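Local coordinates for protein homoserine O-acetyltransferase (Bacillus anthracis str. 'Ames Ancestor', PDB 3I1I) that probably transfers an acetyl group from acetyl-CoA to the hydroxyl of homoserine, a step toward methionine, using an alpha/beta-hydrolase fold, at residues E16-F19 with R23-P26. Residues are numbered along the deposited sequence; the frame is centred on the assembly and turned at random.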
loop_
_atom_site.group_PDB
_atom_site.type_symbol
_atom_site.label_atom_id
_atom_site.label_comp_id
_atom_site.label_asym_id
_atom_site.label_seq_id
_atom_site.Cartn_x
_atom_site.Cartn_y
_atom_site.Cartn_z
ATOM N N GLU A 16 -36.198 3.723 9.919
ATOM C CA GLU A 16 -35.547 4.632 9.015
ATOM C C GLU A 16 -34.532 5.466 9.781
ATOM O O GLU A 16 -34.875 6.080 10.797
ATOM C CB GLU A 16 -36.565 5.584 8.365
ATOM C CG GLU A 16 -37.608 4.941 7.433
ATOM C CD GLU A 16 -37.008 4.111 6.284
ATOM O OE1 GLU A 16 -35.822 4.285 5.920
ATOM O OE2 GLU A 16 -37.758 3.265 5.749
ATOM N N TYR A 17 -33.293 5.494 9.295
ATOM C CA TYR A 17 -32.299 6.412 9.794
ATOM C C TYR A 17 -31.779 7.310 8.641
ATOM O O TYR A 17 -31.465 6.842 7.552
ATOM C CB TYR A 17 -31.158 5.655 10.493
ATOM C CG TYR A 17 -29.990 6.558 10.770
ATOM C CD1 TYR A 17 -30.074 7.535 11.742
ATOM C CD2 TYR A 17 -28.845 6.497 9.992
ATOM C CE1 TYR A 17 -29.026 8.398 11.974
ATOM C CE2 TYR A 17 -27.789 7.367 10.202
ATOM C CZ TYR A 17 -27.879 8.316 11.195
ATOM O OH TYR A 17 -26.857 9.211 11.398
ATOM N N THR A 18 -31.693 8.610 8.885
ATOM C CA THR A 18 -31.135 9.516 7.896
ATOM C C THR A 18 -29.668 9.822 8.181
ATOM O O THR A 18 -29.314 10.392 9.214
ATOM C CB THR A 18 -31.951 10.810 7.811
ATOM O OG1 THR A 18 -33.302 10.466 7.457
ATOM C CG2 THR A 18 -31.353 11.776 6.761
ATOM N N PHE A 19 -28.823 9.425 7.247
ATOM C CA PHE A 19 -27.378 9.621 7.357
ATOM C C PHE A 19 -27.039 11.107 7.157
ATOM O O PHE A 19 -27.834 11.898 6.559
ATOM C CB PHE A 19 -26.642 8.775 6.299
ATOM C CG PHE A 19 -26.583 7.306 6.608
ATOM C CD1 PHE A 19 -25.374 6.703 6.890
ATOM C CD2 PHE A 19 -27.737 6.519 6.602
ATOM C CE1 PHE A 19 -25.303 5.327 7.164
ATOM C CE2 PHE A 19 -27.683 5.134 6.868
ATOM C CZ PHE A 19 -26.463 4.546 7.168
ATOM N N ARG A 23 -28.911 10.329 2.931
ATOM C CA ARG A 23 -29.532 9.065 2.539
ATOM C C ARG A 23 -30.370 8.485 3.720
ATOM O O ARG A 23 -29.942 8.565 4.879
ATOM C CB ARG A 23 -28.446 8.090 2.114
ATOM C CG ARG A 23 -28.943 6.739 1.642
ATOM C CD ARG A 23 -29.470 6.794 0.233
ATOM N NE ARG A 23 -29.785 5.435 -0.201
ATOM C CZ ARG A 23 -28.900 4.550 -0.651
ATOM N NH1 ARG A 23 -27.609 4.866 -0.781
ATOM N NH2 ARG A 23 -29.316 3.331 -0.972
ATOM N N THR A 24 -31.562 7.934 3.431
ATOM C CA THR A 24 -32.407 7.356 4.475
ATOM C C THR A 24 -32.638 5.874 4.214
ATOM O O THR A 24 -33.139 5.518 3.159
ATOM C CB THR A 24 -33.753 8.136 4.641
ATOM O OG1 THR A 24 -33.468 9.503 4.999
ATOM C CG2 THR A 24 -34.629 7.519 5.735
ATOM N N ILE A 25 -32.229 5.009 5.147
ATOM C CA ILE A 25 -32.452 3.580 5.012
ATOM C C ILE A 25 -32.734 3.014 6.406
ATOM O O ILE A 25 -32.444 3.667 7.403
ATOM C CB ILE A 25 -31.218 2.852 4.349
ATOM C CG1 ILE A 25 -29.927 3.097 5.155
ATOM C CG2 ILE A 25 -31.021 3.303 2.918
ATOM C CD1 ILE A 25 -28.821 2.050 4.950
ATOM N N PRO A 26 -33.360 1.834 6.483
ATOM C CA PRO A 26 -33.404 1.106 7.757
ATOM C C PRO A 26 -32.005 0.631 8.203
ATOM O O PRO A 26 -31.196 0.180 7.381
ATOM C CB PRO A 26 -34.305 -0.126 7.458
ATOM C CG PRO A 26 -35.014 0.176 6.186
ATOM C CD PRO A 26 -34.187 1.193 5.436
#
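Tyr17 and Ile25 form an antiparallel hydrogen-bonded pair, on the evidence of two backbone bonds: Tyr17 N to Ile25 O is nearly straight (N-H...O 173°), whereas Ile25 N to Tyr17 O is longer, 3.1 Å, and more bent at 152°. Past this pair, Phe19 N reaches Arg23 O at 2.8 Å, approaching close to the C=O direction, so pairing persists to the mouth of the turn in the hairpin of strands 10-18 and 24-34. Tyr17 O also receives a CA-H...O contact from Thr24 CA at 3.3 Å.

Followed outward, Phe19 first sets CB near Arg23 O, with CG a little farther from it, and CD2 then passes the same oxygen at 3.5 Å; Arg23 O thus lies at the edge of the Phe19 ring, near the ring plane. Next along that side, CE2 meets Ile25 CG1 at 3.5 Å, an oblique approach. Ile25 chi1 of 57° sets CG1 between the backbone N and carbonyl carbon, and from there CD1 carries on along the ring to CE2 and to CZ, the latter at 4.1 Å. One ring face carries Tyr17 CE2, offset toward the rim. Tyr120 and Phe124 also touch Ile25, while Tyr17 packs on helix 129-142 and its OH hydrogen-bonds Asp131.

Thr18 and Thr24 form the non-hydrogen-bonded pair on the face opposite Tyr17 and Ile25. Matching rotations, each OG1 anti to its own carbonyl carbon, bring the hydroxyls 2.6 Å apart in a hydrogen bond either could donate. Glu16, bent at chi2, rests OE1 against the Ile25-Pro26 peptide, Thr24 CG2 and Pro26 CD without a hydrogen bond across the strands.

The chemistry is thus divided: aromatic and aliphatic groups join the hairpin to the protein interior through one face, paired threonine hydroxyls mark the more solvent-accessible one, and the Glu16 carboxylate lies beside the strand, as suits the edge of this alpha/beta-hydrolase sheet.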